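Long-range contact in L-ribulose 3-epimerase (Mesorhizobium loti, PDB 3VYL), which catalyses the manganese-dependent epimerisation of ketoses at C3, acting efficiently on L-ribulose and less so on D-psicose and D-tagatose: residues I207-R212 with I220-I225. Numbering follows the deposited sequence.
Sequences IGESHR and IDFAAI
S210 and I220 bring the two backbones closest, 5.7 Å between their CA atoms, where the type I turn E209-R212 passes the residues that lead into helix 222-231. E209 carries the polar part of the contact. Its CG is anti to the backbone N (chi1 -177°), and the bend at chi2 brings the carboxylate alongside the S210 amide and toward I220 N. There OE1 accepts from two backbone amides. E209 OE1 accepts from S210 N at 2.7 Å through its anti lone pair. I220 N meets E209 OE1 on the syn side at 3.1 Å, tilted 26° out of the carboxylate plane, with an N-H...O angle of 153°. A water lies within hydrogen-bonding distance of E209 OE2 and I220 O. The buried carboxylate thus ties the turn to the lead-in of helix 222-231.

The side-chain packing is built on I220 and F222. I220 CG2 sits over the centre of the F222 ring, 3.5 Å above its plane. I220 CD1 lies against G208 O, which is hydrogen-bonded by T181 OG1. The rim of the same ring faces the other segment: F222 CE1 lies 3.4 Å from E209 OE2, and CZ is near G208 O. I207 CG2 approaches F222 CE2 obliquely at 3.9 Å.

The contact lies at the C-terminal ends of the barrel strands, where strand 202-207 leads through a loop into helix 222-231. G208 lies close to the manganese ligands D180 and E241. F222 also meets F276 with the ring planes nearly perpendicular, while I220 and F222 pack on helix 181-187.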
loop_
_atom_site.group_PDB
_atom_site.type_symbol
_atom_site.label_atom_id
_atom_site.label_comp_id
_atom_site.label_asym_id
_atom_site.label_seq_id
_atom_site.Cartn_x
_atom_site.Cartn_y
_atom_site.Cartn_z
ATOM N N ILE A 207 8.391 -10.512 14.134
ATOM C CA ILE A 207 7.176 -10.111 13.456
ATOM C C ILE A 207 6.179 -9.601 14.499
ATOM O O ILE A 207 5.776 -10.333 15.396
ATOM C CB ILE A 207 6.590 -11.287 12.645
ATOM C CG1 ILE A 207 7.579 -11.719 11.556
ATOM C CG2 ILE A 207 5.241 -10.934 12.027
ATOM C CD1 ILE A 207 8.036 -10.623 10.611
ATOM N N GLY A 208 5.801 -8.334 14.382
ATOM C CA GLY A 208 4.829 -7.726 15.276
ATOM C C GLY A 208 4.106 -6.621 14.542
ATOM O O GLY A 208 4.721 -5.891 13.787
ATOM N N GLU A 209 2.800 -6.504 14.752
ATOM C CA GLU A 209 1.998 -5.471 14.100
ATOM C C GLU A 209 2.281 -4.068 14.685
ATOM O O GLU A 209 2.845 -3.946 15.773
ATOM C CB GLU A 209 0.510 -5.832 14.205
ATOM C CG GLU A 209 -0.438 -4.872 13.501
ATOM C CD GLU A 209 -0.123 -4.723 12.027
ATOM O OE1 GLU A 209 0.772 -3.917 11.678
ATOM O OE2 GLU A 209 -0.795 -5.415 11.227
ATOM N N SER A 210 1.888 -3.024 13.955
ATOM C CA SER A 210 2.124 -1.635 14.355
ATOM C C SER A 210 1.664 -1.311 15.786
ATOM O O SER A 210 2.339 -0.583 16.508
ATOM C CB SER A 210 1.493 -0.680 13.339
ATOM O OG SER A 210 0.110 -0.971 13.108
ATOM N N HIS A 211 0.523 -1.852 16.204
ATOM C CA HIS A 211 0.068 -1.663 17.587
ATOM C C HIS A 211 0.382 -2.829 18.485
ATOM O O HIS A 211 -0.044 -2.842 19.638
ATOM C CB HIS A 211 -1.420 -1.371 17.636
ATOM C CG HIS A 211 -2.241 -2.248 16.733
ATOM N ND1 HIS A 211 -2.153 -3.590 16.752
ATOM C CD2 HIS A 211 -3.195 -1.929 15.771
ATOM C CE1 HIS A 211 -3.002 -4.106 15.848
ATOM N NE2 HIS A 211 -3.638 -3.087 15.244
ATOM N N ARG A 212 1.120 -3.812 17.957
ATOM C CA ARG A 212 1.533 -5.014 18.681
ATOM C C ARG A 212 0.400 -6.005 18.965
ATOM O O ARG A 212 0.539 -6.886 19.804
ATOM C CB ARG A 212 2.296 -4.650 19.965
ATOM C CG ARG A 212 3.800 -4.835 19.884
ATOM C CD ARG A 212 4.510 -3.832 20.789
ATOM N NE ARG A 212 5.954 -4.073 21.017
ATOM C CZ ARG A 212 6.665 -5.039 20.448
ATOM N NH1 ARG A 212 6.086 -5.879 19.593
ATOM N NH2 ARG A 212 7.959 -5.155 20.722
ATOM N N ILE A 220 1.137 -1.934 9.330
ATOM C CA ILE A 220 2.373 -2.426 8.722
ATOM C C ILE A 220 2.074 -3.141 7.409
ATOM O O ILE A 220 1.087 -3.875 7.297
ATOM C CB ILE A 220 3.212 -3.311 9.678
ATOM C CG1 ILE A 220 3.809 -2.452 10.807
ATOM C CG2 ILE A 220 4.313 -4.046 8.921
ATOM C CD1 ILE A 220 4.621 -3.212 11.833
ATOM N N ASP A 221 2.923 -2.877 6.420
ATOM C CA ASP A 221 2.862 -3.517 5.127
ATOM C C ASP A 221 3.684 -4.774 5.200
ATOM O O ASP A 221 4.896 -4.734 4.943
ATOM C CB ASP A 221 3.488 -2.599 4.085
ATOM C CG ASP A 221 3.226 -3.045 2.659
ATOM O OD1 ASP A 221 2.839 -4.220 2.414
ATOM O OD2 ASP A 221 3.411 -2.188 1.768
ATOM N N PHE A 222 3.044 -5.891 5.534
ATOM C CA PHE A 222 3.783 -7.158 5.717
ATOM C C PHE A 222 4.209 -7.825 4.415
ATOM O O PHE A 222 5.244 -8.477 4.375
ATOM C CB PHE A 222 3.028 -8.131 6.622
ATOM C CG PHE A 222 3.107 -7.767 8.074
ATOM C CD1 PHE A 222 2.015 -7.211 8.725
ATOM C CD2 PHE A 222 4.292 -7.941 8.782
ATOM C CE1 PHE A 222 2.102 -6.851 10.061
ATOM C CE2 PHE A 222 4.378 -7.591 10.115
ATOM C CZ PHE A 222 3.281 -7.045 10.755
ATOM N N ALA A 223 3.431 -7.648 3.350
ATOM C CA ALA A 223 3.816 -8.203 2.055
ATOM C C ALA A 223 5.140 -7.595 1.645
ATOM O O ALA A 223 6.043 -8.313 1.221
ATOM C CB ALA A 223 2.747 -7.978 1.002
ATOM N N ALA A 224 5.288 -6.286 1.830
ATOM C CA ALA A 224 6.548 -5.623 1.504
ATOM C C ALA A 224 7.709 -6.192 2.318
ATOM O O ALA A 224 8.840 -6.236 1.844
ATOM C CB ALA A 224 6.432 -4.127 1.710
ATOM N N ILE A 225 7.413 -6.636 3.540
ATOM C CA ILE A 225 8.420 -7.168 4.458
ATOM C C ILE A 225 8.810 -8.597 4.078
ATOM O O ILE A 225 9.990 -8.949 4.073
ATOM C CB ILE A 225 7.933 -7.093 5.927
ATOM C CG1 ILE A 225 7.850 -5.628 6.374
ATOM C CG2 ILE A 225 8.852 -7.866 6.857
ATOM C CD1 ILE A 225 7.260 -5.415 7.755
HETATM O O HOH W 1 -1.031 -4.866 8.466
#